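Side-chain contacts in caltubin, EF-hand (Lymnaea stagnalis, PDB 6VAN), which probably serves as a calcium-binding protein, its EF-hand loops holding strontium ions in this crystal: residues Asp136-Lys139 with Thr140-Ser143; Gly79-Glu82 with Trp83-Leu86. All coordinates share one frame; numbering follows the deposited sequence.

Interaction 1 of 2, residues Asp136-Lys139 with Thr140-Ser143. With SR (strontium ion), chain I; SR (strontium ion), chain F; EDO (1,2-ethanediol), chain K.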
loop_
_atom_site.group_PDB
_atom_site.type_symbol
_atom_site.label_atom_id
_atom_site.label_comp_id
_atom_site.label_asym_id
_atom_site.label_seq_id
_atom_site.Cartn_x
_atom_site.Cartn_y
_atom_site.Cartn_z
ATOM N N ASP A 136 -4.516 5.572 -14.596
ATOM C CA ASP A 136 -4.523 7.019 -14.885
ATOM C C ASP A 136 -5.567 7.771 -14.040
ATOM O O ASP A 136 -5.360 8.938 -13.741
ATOM C CB ASP A 136 -4.694 7.261 -16.378
ATOM C CG ASP A 136 -3.349 7.160 -17.067
ATOM O OD1 ASP A 136 -2.466 7.990 -16.751
ATOM O OD2 ASP A 136 -3.192 6.220 -17.855
ATOM N N GLU A 137 -6.667 7.127 -13.704
ATOM C CA GLU A 137 -7.641 7.716 -12.766
ATOM C C GLU A 137 -7.078 7.638 -11.340
ATOM O O GLU A 137 -7.105 8.653 -10.605
ATOM C CB GLU A 137 -8.956 6.968 -12.870
ATOM C CG GLU A 137 -9.717 7.239 -14.162
ATOM C CD GLU A 137 -10.912 6.339 -14.368
ATOM O OE1 GLU A 137 -10.848 5.136 -14.021
ATOM O OE2 GLU A 137 -11.928 6.816 -14.865
ATOM N N PHE A 138 -6.617 6.466 -10.946
ATOM C CA PHE A 138 -6.119 6.228 -9.580
ATOM C C PHE A 138 -5.036 7.240 -9.203
ATOM O O PHE A 138 -5.018 7.793 -8.089
ATOM C CB PHE A 138 -5.573 4.820 -9.490
ATOM C CG PHE A 138 -4.982 4.456 -8.167
ATOM C CD1 PHE A 138 -5.800 4.138 -7.103
ATOM C CD2 PHE A 138 -3.622 4.393 -7.992
ATOM C CE1 PHE A 138 -5.249 3.793 -5.879
ATOM C CE2 PHE A 138 -3.078 4.027 -6.778
ATOM C CZ PHE A 138 -3.897 3.712 -5.728
ATOM N N LYS A 139 -4.111 7.517 -10.108
ATOM C CA LYS A 139 -2.948 8.366 -9.746
ATOM C C LYS A 139 -3.402 9.762 -9.350
ATOM O O LYS A 139 -2.659 10.429 -8.602
ATOM C CB LYS A 139 -1.949 8.450 -10.909
ATOM C CG LYS A 139 -2.462 9.223 -12.102
ATOM C CD LYS A 139 -1.544 9.208 -13.306
ATOM C CE LYS A 139 -2.006 10.250 -14.304
ATOM N NZ LYS A 139 -1.428 10.039 -15.644
ATOM N N THR A 140 -4.561 10.208 -9.805
ATOM C CA THR A 140 -5.022 11.570 -9.499
ATOM C C THR A 140 -5.373 11.679 -8.018
ATOM O O THR A 140 -5.450 12.816 -7.509
ATOM C CB THR A 140 -6.238 12.001 -10.322
ATOM O OG1 THR A 140 -7.404 11.282 -9.951
ATOM C CG2 THR A 140 -6.016 11.865 -11.810
ATOM N N LEU A 141 -5.548 10.565 -7.313
ATOM C CA LEU A 141 -5.962 10.615 -5.886
ATOM C C LEU A 141 -4.801 11.107 -5.032
ATOM O O LEU A 141 -5.040 11.437 -3.873
ATOM C CB LEU A 141 -6.435 9.239 -5.462
ATOM C CG LEU A 141 -7.696 8.744 -6.153
ATOM C CD1 LEU A 141 -7.921 7.275 -5.837
ATOM C CD2 LEU A 141 -8.915 9.575 -5.785
ATOM N N TYR A 142 -3.591 11.168 -5.583
ATOM C CA TYR A 142 -2.420 11.650 -4.831
ATOM C C TYR A 142 -2.280 13.165 -4.886
ATOM O O TYR A 142 -1.412 13.655 -4.165
ATOM C CB TYR A 142 -1.166 10.955 -5.334
ATOM C CG TYR A 142 -1.094 9.538 -4.840
ATOM C CD1 TYR A 142 -0.601 9.266 -3.588
ATOM C CD2 TYR A 142 -1.587 8.480 -5.594
ATOM C CE1 TYR A 142 -0.553 7.961 -3.110
ATOM C CE2 TYR A 142 -1.528 7.176 -5.147
ATOM C CZ TYR A 142 -1.001 6.916 -3.896
ATOM O OH TYR A 142 -0.989 5.633 -3.427
ATOM N N SER A 143 -3.119 13.873 -5.617
ATOM C CA SER A 143 -2.995 15.349 -5.745
ATOM C C SER A 143 -4.363 16.021 -5.687
ATOM O O SER A 143 -4.688 16.824 -6.570
ATOM C CB SER A 143 -2.265 15.682 -7.001
ATOM O OG SER A 143 -3.033 15.315 -8.127
HETATM SR SR SR I . -4.690 17.099 -8.993
HETATM SR SR SR F . -13.210 4.462 -14.741
HETATM C C1 EDO K . -0.540 13.140 -10.667
HETATM O O1 EDO K . -1.027 14.438 -11.009
HETATM C C2 EDO K . -0.454 12.940 -9.219
HETATM O O2 EDO K . -1.731 12.975 -8.577
HETATM O O HOH W 1 -6.305 15.207 -8.560
HETATM O O HOH W 2 -12.273 2.606 -16.168
HETATM O O HOH W 3 -11.788 4.849 -17.198
HETATM O O HOH W 4 -3.867 15.026 -10.847
HETATM O O HOH W 5 -6.892 18.289 -8.376
#
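Thr140 turns back onto the carbonyl of Glu137, whose oxygen accepts two bonds: one from Thr140 N and one from Thr140 OG1, in the carbonyl plane at 2.7 Å. OG1 reaches it because it stands between its own backbone N and carbonyl carbon (chi1 69°). Leu141 N and Tyr142 N likewise bond three residues back, to Phe138 O and Lys139 O, the spacing of a 3-10 turn. Along Tyr142, CB lies 3.6 Å from Lys139 O and CD2 keeps beside the same oxygen, at the edge of the ring. Farther out, Tyr142 CE2 meets Phe138 CE2 at 3.9 Å, and Tyr142 OH ends 4.2 Å from Phe138 CZ. The two rings form an offset edge-to-face pair, planes at 78°, with the tyrosine giving its edge. Leu141 CD1 packs on Phe138 CD1 (4.0 Å), the side chains crossing at about a right angle. Lys139 lays CB and CG against Thr140 N, then extends to a salt bridge, NZ to Asp136 OD1, at 2.5 Å. A leucine in place of Lys139 would probably leave the Asp136 carboxylate without its charged mate. Glu137 grips strontium with both oxygens, OE1 at 2.6 Å, alongside Asp126, Asn128, Asp130 and the carbonyl oxygen of Lys132; Ser134 N and Ala127 N also bond to this carboxylate. At the other end, Ser143 chelates a second strontium through O and OG. With its backbone oxygen held by the threonine and its carboxylate by metal and amides, Glu137 joins the metal site directly to the turn that follows.

Interaction 2 of 2, residues Gly79-Glu82 with Trp83-Leu86; sequences GANE and WFKL
Phe84 N, Lys85 N and Leu86 N bond to Ala80 O, Asn81 O and Glu82 O, four residues back, in alpha-helical geometry; Phe84 N to Ala80 O is 2.9 Å. Along this stretch, Lys85 lays its CG 3.2 Å from Asn81 O, and the chain, bent at chi3 (-66°), brings CE past the Asn81 amide. Asn81 OD1 approaches Phe84 CD2 obliquely at 3.8 Å, amide and ring planes 31° apart. The indole of Trp83, with CG beside its backbone N, swings back along the helix until CD1 is 3.4 Å from Gly79 O. Glu82 extends from the same flank, and its OE1 stands 4.3 Å above the plane of the Trp83 ring, offset toward the rim. That carboxylate makes salt bridges with Arg51 and Arg52 of helix 42-52, which satisfy both of its buried oxygens. Leu86 rests CG against Glu82 O and packs on Phe48 and Thr44 of that same helix, while the Phe84 side chain touches Leu135 and its ring meets that of Phe138. Residues 79-86 belong to helix 77-87, the entering helix of an EF-hand, which leads directly into the strontium-binding loop that starts at Asp88.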
loop_
_atom_site.group_PDB
_atom_site.type_symbol
_atom_site.label_atom_id
_atom_site.label_comp_id
_atom_site.label_asym_id
_atom_site.label_seq_id
_atom_site.Cartn_x
_atom_site.Cartn_y
_atom_site.Cartn_z
ATOM N N GLY A 79 5.510 4.502 -7.858
ATOM C CA GLY A 79 5.052 4.278 -6.477
ATOM C C GLY A 79 3.548 4.132 -6.422
ATOM O O GLY A 79 3.061 3.247 -5.711
ATOM N N ALA A 80 2.809 4.975 -7.118
ATOM C CA ALA A 80 1.337 4.865 -7.190
ATOM C C ALA A 80 0.944 3.518 -7.813
ATOM O O ALA A 80 0.029 2.869 -7.307
ATOM C CB ALA A 80 0.759 6.039 -7.942
ATOM N N ASN A 81 1.632 3.108 -8.871
ATOM C CA ASN A 81 1.324 1.841 -9.562
ATOM C C ASN A 81 1.514 0.649 -8.626
ATOM O O ASN A 81 0.801 -0.343 -8.756
ATOM C CB ASN A 81 2.149 1.735 -10.825
ATOM C CG ASN A 81 1.629 0.691 -11.772
ATOM O OD1 ASN A 81 0.436 0.445 -11.842
ATOM N ND2 ASN A 81 2.524 0.121 -12.553
ATOM N N GLU A 82 2.485 0.711 -7.743
ATOM C CA GLU A 82 2.701 -0.404 -6.809
ATOM C C GLU A 82 1.448 -0.619 -5.954
ATOM O O GLU A 82 1.010 -1.729 -5.837
ATOM C CB GLU A 82 3.885 -0.081 -5.916
ATOM C CG GLU A 82 4.192 -1.154 -4.888
ATOM C CD GLU A 82 5.454 -0.838 -4.101
ATOM O OE1 GLU A 82 5.391 0.055 -3.253
ATOM O OE2 GLU A 82 6.467 -1.461 -4.359
ATOM N N TRP A 83 0.879 0.444 -5.402
ATOM C CA TRP A 83 -0.354 0.320 -4.576
ATOM C C TRP A 83 -1.546 -0.041 -5.470
ATOM O O TRP A 83 -2.414 -0.771 -5.052
ATOM C CB TRP A 83 -0.602 1.606 -3.792
ATOM C CG TRP A 83 0.485 1.893 -2.810
ATOM C CD1 TRP A 83 1.346 2.943 -2.822
ATOM C CD2 TRP A 83 0.849 1.091 -1.683
ATOM N NE1 TRP A 83 2.236 2.830 -1.805
ATOM C CE2 TRP A 83 1.966 1.700 -1.092
ATOM C CE3 TRP A 83 0.362 -0.103 -1.153
ATOM C CZ2 TRP A 83 2.565 1.170 0.060
ATOM C CZ3 TRP A 83 0.954 -0.621 -0.021
ATOM C CH2 TRP A 83 2.026 0.021 0.576
ATOM N N PHE A 84 -1.589 0.500 -6.681
ATOM C CA PHE A 84 -2.646 0.144 -7.656
ATOM C C PHE A 84 -2.642 -1.381 -7.858
ATOM O O PHE A 84 -3.683 -2.044 -7.718
ATOM C CB PHE A 84 -2.396 0.878 -8.967
ATOM C CG PHE A 84 -3.452 0.628 -10.022
ATOM C CD1 PHE A 84 -4.663 1.289 -9.988
ATOM C CD2 PHE A 84 -3.223 -0.287 -11.052
ATOM C CE1 PHE A 84 -5.621 1.062 -10.968
ATOM C CE2 PHE A 84 -4.193 -0.513 -12.019
ATOM C CZ PHE A 84 -5.389 0.157 -11.965
ATOM N N LYS A 85 -1.475 -1.944 -8.177
ATOM C CA LYS A 85 -1.352 -3.387 -8.466
ATOM C C LYS A 85 -1.721 -4.200 -7.230
ATOM O O LYS A 85 -2.351 -5.267 -7.376
ATOM C CB LYS A 85 0.042 -3.711 -8.984
ATOM C CG LYS A 85 0.265 -3.114 -10.359
ATOM C CD LYS A 85 1.417 -3.686 -11.096
ATOM C CE LYS A 85 2.735 -3.382 -10.454
ATOM N NZ LYS A 85 3.836 -3.928 -11.289
ATOM N N LEU A 86 -1.349 -3.755 -6.045
ATOM C CA LEU A 86 -1.683 -4.529 -4.811
ATOM C C LEU A 86 -3.194 -4.502 -4.544
ATOM O O LEU A 86 -3.679 -5.420 -3.886
ATOM C CB LEU A 86 -0.877 -3.970 -3.642
ATOM C CG LEU A 86 0.620 -4.243 -3.718
ATOM C CD1 LEU A 86 1.317 -3.674 -2.514
ATOM C CD2 LEU A 86 0.925 -5.727 -3.865
#

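Overall arrangement
From the N terminus, interaction 2 comes first, on helix 77-87, and interaction 1 follows near the C terminus. They lie in series, neither nesting nor crossing, and each is local, joining residues three or four apart, and closes no long loop. Between them run the metal loop from Asp88, helices 97-106 and 111-122, and the last loop, whose strand 132-133 pairs antiparallel with 95-96. The chain thereby returns, and the two contacts touch: Phe138 packs on Ala80 and Phe84, Tyr142 on Ala80 and Trp83. This joins the entering helix of one EF-hand to the exiting end of the next, while helix 77-87 also meets the N-terminal half of the chain.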